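Local coordinates for protein glycosyl transferase family 8 (PDB 5GVV) that transfers galactose from UDP-galactose to the terminal glucose of the already glycosylated pneumococcal serine-rich repeat protein PsrP, probably with manganese as cofactor, at residues A[372-377]-A[389-394]; A[282-287]-A[314-319]; A[54-59]-A[270-275]; A[33-38]-A[61-66]. All blocks are in the same frame, centred on the assembly; numbering follows the deposited sequence.

In the fold
Contact 4, between the parallel strands 34-40 and 61-66, lies closest of the four to the active site: the side chain of Leu38 is about 7 Å from the bound UDP and about 13 Å from the manganese ion. Contact 3 adjoins it, the centres 13 Å apart, because helix 45-57 connects the two strands; Gln56 NE2 reaches Asp61 OD1 at 3.1 Å. The other segment of contact 3, 270-275, leads on to strand 278-283 of the C-terminal parallel sheet. Contacts 1 and 2 both lie at the C-terminal ends of strands of that sheet, with centres 17 Å apart and no touching atoms. Contacts 2 and 4 come within about 5 Å at their nearest atoms, without touching.

Contact 1: residues A[372-377]-A[389-394]; sequences FDNTCS and YPSSIP
Asp373 and Ser391 face each other through a carboxylate that takes up both the hydroxyl and the backbone N-H of the serine. Ser391 OG donates to Asp373 OD1 at 2.7 Å, through the syn lone pair of OD1. Ser391 N lies 3.3 Å from each of Asp373 OD1 and OD2, two weak bonds that divide one N-H between the carboxylate oxygens. Asp373 CG sits between its own backbone N and carbonyl carbon (chi1 47°), and Ser391 OG takes the equivalent position on its residue. A water donates to Asp373 OD2 and accepts from Ser392 N, adding a second link to the turn that runs from Pro390 to Ile393, a type I beta turn.

These residues follow the C-terminal ends of two neighbouring parallel strands, 369-372 and 387-389, the latter an outermost strand of the six-stranded parallel sheet. Phe372 pairs with Tyr389 there, and Asp373 N donates to Tyr389 O at 2.8 Å, tilted 29° from the carbonyl plane. The same oxygen receives a CA-H...O contact from Phe372 and lies near the plane of its ring, at the edge.

The Phe372 ring also meets the turn and the proline after it: CD1 approaches Ser391 CA obliquely at 3.4 Å, and CZ meets Pro394 CB at 4.1 Å, where the two side chains cross at a slant. Met397 of helix 395-402 also touches the Phe372 side chain. Asn374 OD1 comes 3.4 Å from Ser391 CB, while Asn374 ND2 makes a weak hydrogen bond to Glu290 OE1.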
loop_
_atom_site.group_PDB
_atom_site.type_symbol
_atom_site.label_atom_id
_atom_site.label_comp_id
_atom_site.label_asym_id
_atom_site.label_seq_id
_atom_site.Cartn_x
_atom_site.Cartn_y
_atom_site.Cartn_z
ATOM N N PHE A 372 -2.083 28.002 -31.268
ATOM C CA PHE A 372 -3.233 28.902 -31.297
ATOM C C PHE A 372 -2.778 30.268 -31.784
ATOM O O PHE A 372 -1.587 30.575 -31.721
ATOM C CB PHE A 372 -3.869 29.039 -29.912
ATOM C CG PHE A 372 -4.794 27.907 -29.548
ATOM C CD1 PHE A 372 -5.977 27.708 -30.249
ATOM C CD2 PHE A 372 -4.491 27.055 -28.495
ATOM C CE1 PHE A 372 -6.836 26.673 -29.913
ATOM C CE2 PHE A 372 -5.344 26.016 -28.149
ATOM C CZ PHE A 372 -6.521 25.827 -28.860
ATOM N N ASP A 373 -3.726 31.082 -32.254
ATOM C CA ASP A 373 -3.437 32.430 -32.741
ATOM C C ASP A 373 -2.672 33.256 -31.711
ATOM O O ASP A 373 -1.817 34.075 -32.066
ATOM C CB ASP A 373 -4.741 33.150 -33.130
ATOM C CG ASP A 373 -5.820 33.020 -32.066
ATOM O OD1 ASP A 373 -5.503 32.599 -30.933
ATOM O OD2 ASP A 373 -6.993 33.342 -32.359
ATOM N N ASN A 374 -2.980 33.028 -30.437
ATOM C CA ASN A 374 -2.376 33.794 -29.350
ATOM C C ASN A 374 -1.241 33.071 -28.611
ATOM O O ASN A 374 -0.797 33.534 -27.559
ATOM C CB ASN A 374 -3.453 34.213 -28.344
ATOM C CG ASN A 374 -4.118 33.022 -27.677
ATOM O OD1 ASN A 374 -3.984 31.889 -28.138
ATOM N ND2 ASN A 374 -4.851 33.274 -26.596
ATOM N N THR A 375 -0.779 31.943 -29.143
ATOM C CA THR A 375 0.327 31.223 -28.511
ATOM C C THR A 375 1.499 30.971 -29.461
ATOM O O THR A 375 2.540 30.464 -29.040
ATOM C CB THR A 375 -0.123 29.876 -27.900
ATOM O OG1 THR A 375 -0.616 29.014 -28.933
ATOM C CG2 THR A 375 -1.201 30.085 -26.837
ATOM N N CYS A 376 1.332 31.309 -30.736
ATOM C CA CYS A 376 2.431 31.151 -31.682
ATOM C C CYS A 376 3.536 32.147 -31.347
ATOM O O CYS A 376 3.260 33.269 -30.909
ATOM C CB CYS A 376 1.948 31.316 -33.125
ATOM S SG CYS A 376 0.898 32.735 -33.399
ATOM N N SER A 377 4.783 31.720 -31.524
ATOM C CA SER A 377 5.935 32.537 -31.152
ATOM C C SER A 377 6.013 33.830 -31.954
ATOM O O SER A 377 5.643 33.864 -33.129
ATOM C CB SER A 377 7.228 31.740 -31.327
ATOM O OG SER A 377 8.364 32.578 -31.226
ATOM N N TYR A 389 -4.444 27.945 -35.126
ATOM C CA TYR A 389 -5.897 27.829 -34.975
ATOM C C TYR A 389 -6.453 28.865 -33.987
ATOM O O TYR A 389 -5.736 29.322 -33.096
ATOM C CB TYR A 389 -6.263 26.377 -34.581
ATOM C CG TYR A 389 -5.756 25.380 -35.604
ATOM C CD1 TYR A 389 -6.497 25.092 -36.745
ATOM C CD2 TYR A 389 -4.514 24.772 -35.459
ATOM C CE1 TYR A 389 -6.027 24.214 -37.702
ATOM C CE2 TYR A 389 -4.036 23.889 -36.410
ATOM C CZ TYR A 389 -4.795 23.617 -37.531
ATOM O OH TYR A 389 -4.332 22.740 -38.488
ATOM N N PRO A 390 -7.726 29.270 -34.164
ATOM C CA PRO A 390 -8.288 30.321 -33.300
ATOM C C PRO A 390 -8.591 29.857 -31.877
ATOM O O PRO A 390 -9.324 28.883 -31.684
ATOM C CB PRO A 390 -9.586 30.716 -34.019
ATOM C CG PRO A 390 -9.954 29.518 -34.831
ATOM C CD PRO A 390 -8.648 28.888 -35.249
ATOM N N SER A 391 -8.041 30.561 -30.890
ATOM C CA SER A 391 -8.197 30.174 -29.487
ATOM C C SER A 391 -9.628 30.291 -28.966
ATOM O O SER A 391 -9.989 29.632 -27.994
ATOM C CB SER A 391 -7.245 30.982 -28.600
ATOM O OG SER A 391 -7.277 32.360 -28.936
ATOM N N SER A 392 -10.443 31.126 -29.600
ATOM C CA SER A 392 -11.829 31.248 -29.166
ATOM C C SER A 392 -12.733 30.213 -29.822
ATOM O O SER A 392 -13.917 30.123 -29.500
ATOM C CB SER A 392 -12.349 32.662 -29.393
ATOM O OG SER A 392 -11.805 33.534 -28.419
ATOM N N ILE A 393 -12.170 29.435 -30.745
ATOM C CA ILE A 393 -12.886 28.306 -31.337
ATOM C C ILE A 393 -11.976 27.072 -31.352
ATOM O O ILE A 393 -11.533 26.628 -32.413
ATOM C CB ILE A 393 -13.373 28.641 -32.755
ATOM C CG1 ILE A 393 -14.109 29.977 -32.750
ATOM C CG2 ILE A 393 -14.320 27.569 -33.299
ATOM C CD1 ILE A 393 -13.956 30.710 -33.997
ATOM N N PRO A 394 -11.701 26.513 -30.160
ATOM C CA PRO A 394 -10.746 25.408 -30.019
ATOM C C PRO A 394 -11.224 24.098 -30.641
ATOM O O PRO A 394 -10.417 23.176 -30.754
ATOM C CB PRO A 394 -10.614 25.250 -28.501
ATOM C CG PRO A 394 -11.885 25.791 -27.948
ATOM C CD PRO A 394 -12.248 26.932 -28.857
HETATM O O HOH W 1 -10.076 33.074 -31.653
#

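Contact 2: residues A[282-287]-A[314-319]; sequences NLTNSW and NELLAL
Thr284 and Leu316 meet through methyl groups: Leu316 CD1 lies 3.9 Å from Thr284 CG2, the side chains reaching toward each other tip to tip. Thr284 CG2 lies between its backbone N and carbonyl carbon, while OG1 stands anti to the N (chi1 179°), which lets the methyl face the leucine and the hydroxyl turn back to its own chain.

A second group of contacts sets the leucine against backbone oxygens. Leu316 CD1 is 3.5 Å from Ser286 O, and Leu316 CD2 comes to 3.2 Å from Trp287 O, a close approach of a methyl group to a carbonyl. Here the short helix 314-317 lies against the loop that leaves the C-terminal end of strand 278-283. That strand lies inside the six-stranded parallel sheet; the helix follows its neighbour, strand 302-307, whose Ile306 also touches Thr284.

The polar bond lies within 282-287: Thr284 OG1 donates to Ser286 O at 2.7 Å, its position tilted 24° from the carbonyl plane. The oxygen is thus hydrogen-bonded within its own segment while the leucine methyl packs against it.

At the surface, the indole of Trp287 and the carboxylate-bearing chain of Glu315 meet through carbon. Glu315 CG approaches Trp287 CE3 obliquely at 3.8 Å. The chain bends at chi2, leaving Glu315 CD 4.1 Å from the same Trp287 CE3, with the ring and carboxylate planes 54° apart.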
loop_
_atom_site.group_PDB
_atom_site.type_symbol
_atom_site.label_atom_id
_atom_site.label_comp_id
_atom_site.label_asym_id
_atom_site.label_seq_id
_atom_site.Cartn_x
_atom_site.Cartn_y
_atom_site.Cartn_z
ATOM N N ASN A 282 3.875 19.508 -24.762
ATOM C CA ASN A 282 4.125 20.939 -24.649
ATOM C C ASN A 282 5.059 21.199 -23.481
ATOM O O ASN A 282 5.001 20.497 -22.471
ATOM C CB ASN A 282 2.825 21.722 -24.458
ATOM C CG ASN A 282 3.071 23.179 -24.089
ATOM O OD1 ASN A 282 2.955 23.563 -22.925
ATOM N ND2 ASN A 282 3.434 23.990 -25.079
ATOM N N LEU A 283 5.923 22.196 -23.628
ATOM C CA LEU A 283 6.810 22.622 -22.556
ATOM C C LEU A 283 6.386 24.020 -22.139
ATOM O O LEU A 283 6.387 24.944 -22.958
ATOM C CB LEU A 283 8.263 22.640 -23.050
ATOM C CG LEU A 283 9.323 23.310 -22.175
ATOM C CD1 LEU A 283 9.690 22.446 -20.980
ATOM C CD2 LEU A 283 10.565 23.630 -22.998
ATOM N N THR A 284 6.013 24.180 -20.875
ATOM C CA THR A 284 5.582 25.480 -20.373
ATOM C C THR A 284 6.409 25.888 -19.164
ATOM O O THR A 284 6.953 25.036 -18.462
ATOM C CB THR A 284 4.097 25.450 -19.956
ATOM O OG1 THR A 284 3.705 26.735 -19.453
ATOM C CG2 THR A 284 3.866 24.404 -18.869
ATOM N N ASN A 285 6.515 27.187 -18.919
ATOM C CA ASN A 285 7.042 27.652 -17.644
ATOM C C ASN A 285 5.945 28.387 -16.883
ATOM O O ASN A 285 6.112 28.763 -15.719
ATOM C CB ASN A 285 8.270 28.543 -17.840
ATOM C CG ASN A 285 9.157 28.587 -16.609
ATOM O OD1 ASN A 285 9.238 29.605 -15.919
ATOM N ND2 ASN A 285 9.816 27.469 -16.318
ATOM N N SER A 286 4.809 28.565 -17.553
ATOM C CA SER A 286 3.683 29.310 -16.997
ATOM C C SER A 286 2.516 28.393 -16.641
ATOM O O SER A 286 2.464 27.243 -17.078
ATOM C CB SER A 286 3.221 30.376 -17.991
ATOM O OG SER A 286 2.821 29.794 -19.224
ATOM N N TRP A 287 1.579 28.911 -15.852
ATOM C CA TRP A 287 0.410 28.142 -15.447
ATOM C C TRP A 287 -0.571 27.959 -16.595
ATOM O O TRP A 287 -1.248 26.932 -16.680
ATOM C CB TRP A 287 -0.296 28.808 -14.263
ATOM C CG TRP A 287 -0.863 30.145 -14.592
ATOM C CD1 TRP A 287 -0.212 31.341 -14.544
ATOM C CD2 TRP A 287 -2.198 30.429 -15.022
ATOM N NE1 TRP A 287 -1.060 32.355 -14.925
ATOM C CE2 TRP A 287 -2.287 31.820 -15.223
ATOM C CE3 TRP A 287 -3.327 29.641 -15.267
ATOM C CZ2 TRP A 287 -3.461 32.443 -15.651
ATOM C CZ3 TRP A 287 -4.492 30.262 -15.689
ATOM C CH2 TRP A 287 -4.552 31.645 -15.876
ATOM N N ASN A 314 -1.498 25.126 -9.391
ATOM C CA ASN A 314 -2.613 24.211 -9.172
ATOM C C ASN A 314 -3.413 23.943 -10.443
ATOM O O ASN A 314 -3.929 22.843 -10.630
ATOM C CB ASN A 314 -3.542 24.740 -8.077
ATOM C CG ASN A 314 -2.956 24.596 -6.686
ATOM O OD1 ASN A 314 -2.000 23.851 -6.474
ATOM N ND2 ASN A 314 -3.535 25.310 -5.725
ATOM N N GLU A 315 -3.513 24.951 -11.308
ATOM C CA GLU A 315 -4.227 24.815 -12.574
ATOM C C GLU A 315 -3.689 23.654 -13.409
ATOM O O GLU A 315 -4.461 22.947 -14.065
ATOM C CB GLU A 315 -4.152 26.116 -13.387
ATOM C CG GLU A 315 -5.080 27.226 -12.898
ATOM C CD GLU A 315 -4.528 27.981 -11.699
ATOM O OE1 GLU A 315 -3.357 27.752 -11.329
ATOM O OE2 GLU A 315 -5.268 28.814 -11.131
ATOM N N LEU A 316 -2.371 23.460 -13.379
ATOM C CA LEU A 316 -1.733 22.387 -14.132
ATOM C C LEU A 316 -1.725 21.076 -13.344
ATOM O O LEU A 316 -1.902 20.002 -13.920
ATOM C CB LEU A 316 -0.303 22.776 -14.534
ATOM C CG LEU A 316 -0.156 23.939 -15.516
ATOM C CD1 LEU A 316 1.295 24.136 -15.900
ATOM C CD2 LEU A 316 -0.991 23.708 -16.758
ATOM N N LEU A 317 -1.517 21.158 -12.032
ATOM C CA LEU A 317 -1.501 19.953 -11.206
ATOM C C LEU A 317 -2.876 19.302 -11.195
ATOM O O LEU A 317 -2.987 18.079 -11.167
ATOM C CB LEU A 317 -1.035 20.261 -9.780
ATOM C CG LEU A 317 0.407 20.747 -9.631
ATOM C CD1 LEU A 317 0.754 20.986 -8.164
ATOM C CD2 LEU A 317 1.376 19.761 -10.245
ATOM N N ALA A 318 -3.924 20.119 -11.245
ATOM C CA ALA A 318 -5.291 19.604 -11.242
ATOM C C ALA A 318 -5.611 18.808 -12.507
ATOM O O ALA A 318 -6.625 18.113 -12.563
ATOM C CB ALA A 318 -6.291 20.744 -11.065
ATOM N N LEU A 319 -4.753 18.908 -13.521
ATOM C CA LEU A 319 -4.943 18.150 -14.756
ATOM C C LEU A 319 -4.827 16.638 -14.530
ATOM O O LEU A 319 -5.162 15.853 -15.417
ATOM C CB LEU A 319 -3.952 18.607 -15.833
ATOM C CG LEU A 319 -4.062 20.046 -16.341
ATOM C CD1 LEU A 319 -2.944 20.372 -17.323
ATOM C CD2 LEU A 319 -5.428 20.291 -16.980
#

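Contact 3: residues A[54-59]-A[270-275]; sequences YLQEMG and PSKSQI
Gln56 reaches from the last turn of helix 45-57 to Lys272, and its amide carries the direct bond of the contact. The CB bond leaves the helix toward the other segment; CG stands anti to the carbonyl carbon (chi1 -66°), and beyond it the chain is extended, setting CD 3.8 Å from Lys272 CB. At the tip the two ends of the amide part company. OE1 accepts from Lys272 N at 2.9 Å, the donor tilted 31° from the carbonyl plane. The same oxygen also lies 3.2 Å from Lys272 CB. NE2 passes Lys272 CD at 4.2 Å and donates to Asp61 OD1 at the start of strand 61-66. The glutamine and lysine side chains cross at about a right angle.

Beside it, Glu57 OE2 approaches Ser271 CB and takes a hydrogen bond from a water at 2.7 Å; that water in turn accepts from Ser271 N. Ser271 OG accepts from Ser273 N, an ST turn, so three successive backbone N-H groups, of Ser271, Lys272 and Ser273, are each bonded. The helix itself closes in a Schellman motif, with Gly59 as its C-prime residue.

The Gln56 amide thus has a partner at each end, and joins the loop that precedes strand 278-283 to the end of helix 45-57 and the start of strand 61-66. A donor at OE1 and a carboxylate at NE2 would disfavour the flipped amide.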
loop_
_atom_site.group_PDB
_atom_site.type_symbol
_atom_site.label_atom_id
_atom_site.label_comp_id
_atom_site.label_asym_id
_atom_site.label_seq_id
_atom_site.Cartn_x
_atom_site.Cartn_y
_atom_site.Cartn_z
ATOM N N TYR A 54 -11.756 -2.164 -13.633
ATOM C CA TYR A 54 -12.441 -3.163 -12.813
ATOM C C TYR A 54 -13.885 -2.743 -12.572
ATOM O O TYR A 54 -14.812 -3.541 -12.739
ATOM C CB TYR A 54 -11.737 -3.339 -11.465
ATOM C CG TYR A 54 -10.328 -3.872 -11.559
ATOM C CD1 TYR A 54 -9.904 -4.588 -12.675
ATOM C CD2 TYR A 54 -9.421 -3.663 -10.531
ATOM C CE1 TYR A 54 -8.610 -5.077 -12.762
ATOM C CE2 TYR A 54 -8.123 -4.140 -10.614
ATOM C CZ TYR A 54 -7.728 -4.847 -11.729
ATOM O OH TYR A 54 -6.434 -5.331 -11.807
ATOM N N LEU A 55 -14.068 -1.491 -12.164
ATOM C CA LEU A 55 -15.394 -0.982 -11.835
ATOM C C LEU A 55 -16.316 -1.033 -13.048
ATOM O O LEU A 55 -17.479 -1.415 -12.930
ATOM C CB LEU A 55 -15.307 0.448 -11.295
ATOM C CG LEU A 55 -15.315 0.604 -9.774
ATOM C CD1 LEU A 55 -16.618 0.084 -9.200
ATOM C CD2 LEU A 55 -14.142 -0.133 -9.153
ATOM N N GLN A 56 -15.789 -0.660 -14.213
ATOM C CA GLN A 56 -16.571 -0.678 -15.446
ATOM C C GLN A 56 -16.971 -2.094 -15.858
ATOM O O GLN A 56 -18.082 -2.320 -16.347
ATOM C CB GLN A 56 -15.792 0.010 -16.574
ATOM C CG GLN A 56 -15.578 1.510 -16.341
ATOM C CD GLN A 56 -14.750 2.159 -17.423
ATOM O OE1 GLN A 56 -14.159 1.477 -18.260
ATOM N NE2 GLN A 56 -14.699 3.486 -17.417
ATOM N N GLU A 57 -16.065 -3.044 -15.663
ATOM C CA GLU A 57 -16.342 -4.433 -16.003
ATOM C C GLU A 57 -17.451 -5.003 -15.121
ATOM O O GLU A 57 -18.122 -5.966 -15.503
ATOM C CB GLU A 57 -15.059 -5.273 -15.911
ATOM C CG GLU A 57 -14.065 -4.962 -17.028
ATOM C CD GLU A 57 -12.753 -5.719 -16.912
ATOM O OE1 GLU A 57 -12.423 -6.209 -15.814
ATOM O OE2 GLU A 57 -12.043 -5.812 -17.935
HETATM N N MSE A 58 -17.648 -4.392 -13.991
HETATM C CA MSE A 58 -18.674 -4.813 -13.054
HETATM C C MSE A 58 -19.924 -3.938 -13.232
HETATM O O MSE A 58 -20.834 -4.007 -12.433
HETATM C CB MSE A 58 -18.177 -4.846 -11.611
HETATM C CG MSE A 58 -17.088 -5.915 -11.409
HETATM SE SE MSE A 58 -16.628 -5.861 -9.484
HETATM C CE MSE A 58 -15.725 -4.233 -9.066
ATOM N N GLY A 59 -19.952 -3.137 -14.301
ATOM C CA GLY A 59 -21.099 -2.315 -14.644
ATOM C C GLY A 59 -21.150 -0.967 -13.953
ATOM O O GLY A 59 -22.219 -0.354 -13.863
ATOM N N PRO A 270 -18.181 -4.586 -20.910
ATOM C CA PRO A 270 -16.911 -4.300 -21.585
ATOM C C PRO A 270 -16.161 -3.161 -20.907
ATOM O O PRO A 270 -16.785 -2.177 -20.501
ATOM C CB PRO A 270 -17.355 -3.878 -22.992
ATOM C CG PRO A 270 -18.752 -3.347 -22.810
ATOM C CD PRO A 270 -19.350 -4.213 -21.729
ATOM N N SER A 271 -14.848 -3.308 -20.752
ATOM C CA SER A 271 -14.017 -2.198 -20.300
ATOM C C SER A 271 -14.126 -1.078 -21.326
ATOM O O SER A 271 -14.180 -1.346 -22.524
ATOM C CB SER A 271 -12.560 -2.641 -20.164
ATOM O OG SER A 271 -11.688 -1.526 -20.174
ATOM N N LYS A 272 -14.179 0.171 -20.865
ATOM C CA LYS A 272 -14.299 1.314 -21.773
ATOM C C LYS A 272 -12.942 1.923 -22.089
ATOM O O LYS A 272 -12.856 2.952 -22.766
ATOM C CB LYS A 272 -15.202 2.398 -21.180
ATOM C CG LYS A 272 -16.633 1.964 -20.897
ATOM C CD LYS A 272 -17.490 3.168 -20.531
ATOM C CE LYS A 272 -18.890 2.750 -20.121
ATOM N NZ LYS A 272 -19.762 3.926 -19.818
ATOM N N SER A 273 -11.882 1.297 -21.590
ATOM C CA SER A 273 -10.540 1.822 -21.802
ATOM C C SER A 273 -10.154 1.690 -23.268
ATOM O O SER A 273 -10.570 0.749 -23.949
ATOM C CB SER A 273 -9.521 1.090 -20.930
ATOM O OG SER A 273 -8.808 0.129 -21.686
ATOM N N GLN A 274 -9.371 2.643 -23.758
ATOM C CA GLN A 274 -8.879 2.576 -25.124
ATOM C C GLN A 274 -7.405 2.956 -25.166
ATOM O O GLN A 274 -6.928 3.745 -24.346
ATOM C CB GLN A 274 -9.697 3.489 -26.040
ATOM C CG GLN A 274 -9.359 4.969 -25.915
ATOM C CD GLN A 274 -10.590 5.846 -25.858
ATOM O OE1 GLN A 274 -11.181 6.176 -26.888
ATOM N NE2 GLN A 274 -10.987 6.229 -24.649
ATOM N N ILE A 275 -6.685 2.371 -26.116
ATOM C CA ILE A 275 -5.278 2.680 -26.315
ATOM C C ILE A 275 -5.177 4.044 -26.977
ATOM O O ILE A 275 -6.076 4.449 -27.718
ATOM C CB ILE A 275 -4.603 1.601 -27.178
ATOM C CG1 ILE A 275 -5.099 0.219 -26.743
ATOM C CG2 ILE A 275 -3.078 1.705 -27.098
ATOM C CD1 ILE A 275 -4.356 -0.940 -27.365
HETATM O O HOH W 2 -13.415 -5.769 -20.247
#

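Contact 4: residues A[33-38]-A[61-66]; sequences HLKIYL and DLIDCK
Ile36 pairs with Leu62, and Tyr37 with Ile63, in a parallel beta-alpha-beta unit: strands 34-40 and 61-66, joined by helix 45-57, form the edge of the seven-stranded GT-A sheet, 61-66 outermost. Five backbone bonds alternate between them. Asp61 N donates to Leu34 O, and Ile36 N to Asp61 O. Ile63 N then meets Ile36 O at 2.7 Å, nearly along the C=O axis, Leu38 N donates to Ile63 O, and Cys65 N to Leu38 O, which also accepts from Asn40 ND2.

Asp61 OD1, besides the glutamine of contact 3, accepts from Leu62 N at 2.9 Å on its anti side. Lys66 NZ forms a salt bridge with Asp64 OD2 at 2.8 Å, through the syn lone pair, and also bonds to Asn40 and to Ile43 O. Lys35 NZ has its salt bridge with Glu99, whose carboxylate also holds Tyr37 OH.

Ile36 CG2 packs on Leu62 CD1 at 3.7 Å on the face shared with Leu38. On the other face, Ile63 CG1 lies over one face of the Tyr37 ring, offset toward the rim and 4.1 Å from the centroid in a CH-pi contact, while Cys65 SG touches the ring edge in plane, 3.6 Å from Tyr37 CD1.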
loop_
_atom_site.group_PDB
_atom_site.type_symbol
_atom_site.label_atom_id
_atom_site.label_comp_id
_atom_site.label_asym_id
_atom_site.label_seq_id
_atom_site.Cartn_x
_atom_site.Cartn_y
_atom_site.Cartn_z
ATOM N N HIS A 33 -22.463 -2.698 -10.158
ATOM C CA HIS A 33 -23.044 -1.467 -10.695
ATOM C C HIS A 33 -22.846 -0.264 -9.782
ATOM O O HIS A 33 -23.812 0.410 -9.401
ATOM C CB HIS A 33 -24.533 -1.662 -10.994
ATOM C CG HIS A 33 -24.809 -2.733 -12.002
ATOM N ND1 HIS A 33 -24.820 -4.073 -11.681
ATOM C CD2 HIS A 33 -25.085 -2.661 -13.327
ATOM C CE1 HIS A 33 -25.091 -4.781 -12.762
ATOM N NE2 HIS A 33 -25.250 -3.949 -13.776
ATOM N N LEU A 34 -21.594 0.011 -9.439
ATOM C CA LEU A 34 -21.298 1.108 -8.525
ATOM C C LEU A 34 -20.585 2.260 -9.228
ATOM O O LEU A 34 -19.562 2.060 -9.891
ATOM C CB LEU A 34 -20.447 0.602 -7.360
ATOM C CG LEU A 34 -20.953 -0.649 -6.648
ATOM C CD1 LEU A 34 -19.892 -1.161 -5.699
ATOM C CD2 LEU A 34 -22.232 -0.364 -5.889
ATOM N N LYS A 35 -21.133 3.462 -9.092
ATOM C CA LYS A 35 -20.426 4.650 -9.535
ATOM C C LYS A 35 -19.710 5.210 -8.318
ATOM O O LYS A 35 -20.330 5.826 -7.443
ATOM C CB LYS A 35 -21.392 5.678 -10.118
ATOM C CG LYS A 35 -20.705 6.905 -10.698
ATOM C CD LYS A 35 -21.718 7.801 -11.384
ATOM C CE LYS A 35 -21.075 9.052 -11.956
ATOM N NZ LYS A 35 -22.134 9.955 -12.495
ATOM N N ILE A 36 -18.406 4.965 -8.252
ATOM C CA ILE A 36 -17.614 5.346 -7.090
ATOM C C ILE A 36 -16.841 6.643 -7.319
ATOM O O ILE A 36 -16.040 6.745 -8.251
ATOM C CB ILE A 36 -16.623 4.226 -6.706
ATOM C CG1 ILE A 36 -17.385 2.974 -6.255
ATOM C CG2 ILE A 36 -15.689 4.695 -5.603
ATOM C CD1 ILE A 36 -16.500 1.784 -5.969
ATOM N N TYR A 37 -17.081 7.628 -6.459
ATOM C CA TYR A 37 -16.278 8.845 -6.449
ATOM C C TYR A 37 -15.188 8.686 -5.394
ATOM O O TYR A 37 -15.441 8.138 -4.319
ATOM C CB TYR A 37 -17.137 10.062 -6.097
ATOM C CG TYR A 37 -18.235 10.397 -7.085
ATOM C CD1 TYR A 37 -18.089 11.454 -7.975
ATOM C CD2 TYR A 37 -19.430 9.683 -7.109
ATOM C CE1 TYR A 37 -19.089 11.782 -8.872
ATOM C CE2 TYR A 37 -20.445 10.008 -8.010
ATOM C CZ TYR A 37 -20.262 11.060 -8.888
ATOM O OH TYR A 37 -21.255 11.397 -9.792
ATOM N N LEU A 38 -13.976 9.145 -5.695
ATOM C CA LEU A 38 -12.911 9.134 -4.693
ATOM C C LEU A 38 -12.271 10.506 -4.573
ATOM O O LEU A 38 -11.528 10.940 -5.459
ATOM C CB LEU A 38 -11.847 8.082 -5.017
ATOM C CG LEU A 38 -10.613 8.042 -4.109
ATOM C CD1 LEU A 38 -11.026 7.904 -2.658
ATOM C CD2 LEU A 38 -9.696 6.891 -4.511
ATOM N N ASP A 61 -18.368 2.593 -12.482
ATOM C CA ASP A 61 -17.292 3.487 -12.907
ATOM C C ASP A 61 -16.502 3.983 -11.699
ATOM O O ASP A 61 -16.885 3.741 -10.546
ATOM C CB ASP A 61 -17.864 4.675 -13.683
ATOM C CG ASP A 61 -16.964 5.122 -14.825
ATOM O OD1 ASP A 61 -15.770 4.750 -14.839
ATOM O OD2 ASP A 61 -17.457 5.859 -15.706
ATOM N N LEU A 62 -15.395 4.671 -11.964
ATOM C CA LEU A 62 -14.573 5.245 -10.899
ATOM C C LEU A 62 -14.217 6.689 -11.244
ATOM O O LEU A 62 -13.611 6.959 -12.287
ATOM C CB LEU A 62 -13.305 4.412 -10.676
ATOM C CG LEU A 62 -12.356 4.932 -9.591
ATOM C CD1 LEU A 62 -13.079 5.054 -8.248
ATOM C CD2 LEU A 62 -11.121 4.048 -9.456
ATOM N N ILE A 63 -14.597 7.614 -10.368
ATOM C CA ILE A 63 -14.431 9.036 -10.642
ATOM C C ILE A 63 -13.334 9.620 -9.767
ATOM O O ILE A 63 -13.433 9.575 -8.539
ATOM C CB ILE A 63 -15.744 9.816 -10.387
ATOM C CG1 ILE A 63 -16.942 9.059 -10.967
ATOM C CG2 ILE A 63 -15.647 11.228 -10.962
ATOM C CD1 ILE A 63 -16.885 8.895 -12.481
ATOM N N ASP A 64 -12.299 10.171 -10.399
ATOM C CA ASP A 64 -11.194 10.798 -9.680
ATOM C C ASP A 64 -11.574 12.226 -9.335
ATOM O O ASP A 64 -11.622 13.089 -10.208
ATOM C CB ASP A 64 -9.919 10.769 -10.535
ATOM C CG ASP A 64 -8.695 11.307 -9.803
ATOM O OD1 ASP A 64 -8.816 11.709 -8.624
ATOM O OD2 ASP A 64 -7.600 11.311 -10.411
ATOM N N CYS A 65 -11.853 12.474 -8.060
ATOM C CA CYS A 65 -12.220 13.814 -7.631
ATOM C C CYS A 65 -11.023 14.492 -6.982
ATOM O O CYS A 65 -10.750 14.300 -5.796
ATOM C CB CYS A 65 -13.414 13.760 -6.680
ATOM S SG CYS A 65 -14.860 12.989 -7.441
ATOM N N LYS A 66 -10.306 15.282 -7.774
ATOM C CA LYS A 66 -9.072 15.909 -7.310
ATOM C C LYS A 66 -9.330 17.212 -6.557
ATOM O O LYS A 66 -9.796 18.203 -7.133
ATOM C CB LYS A 66 -8.112 16.140 -8.485
ATOM C CG LYS A 66 -7.313 14.891 -8.875
ATOM C CD LYS A 66 -6.421 14.446 -7.724
ATOM C CE LYS A 66 -5.392 13.396 -8.149
ATOM N NZ LYS A 66 -5.975 12.032 -8.278
#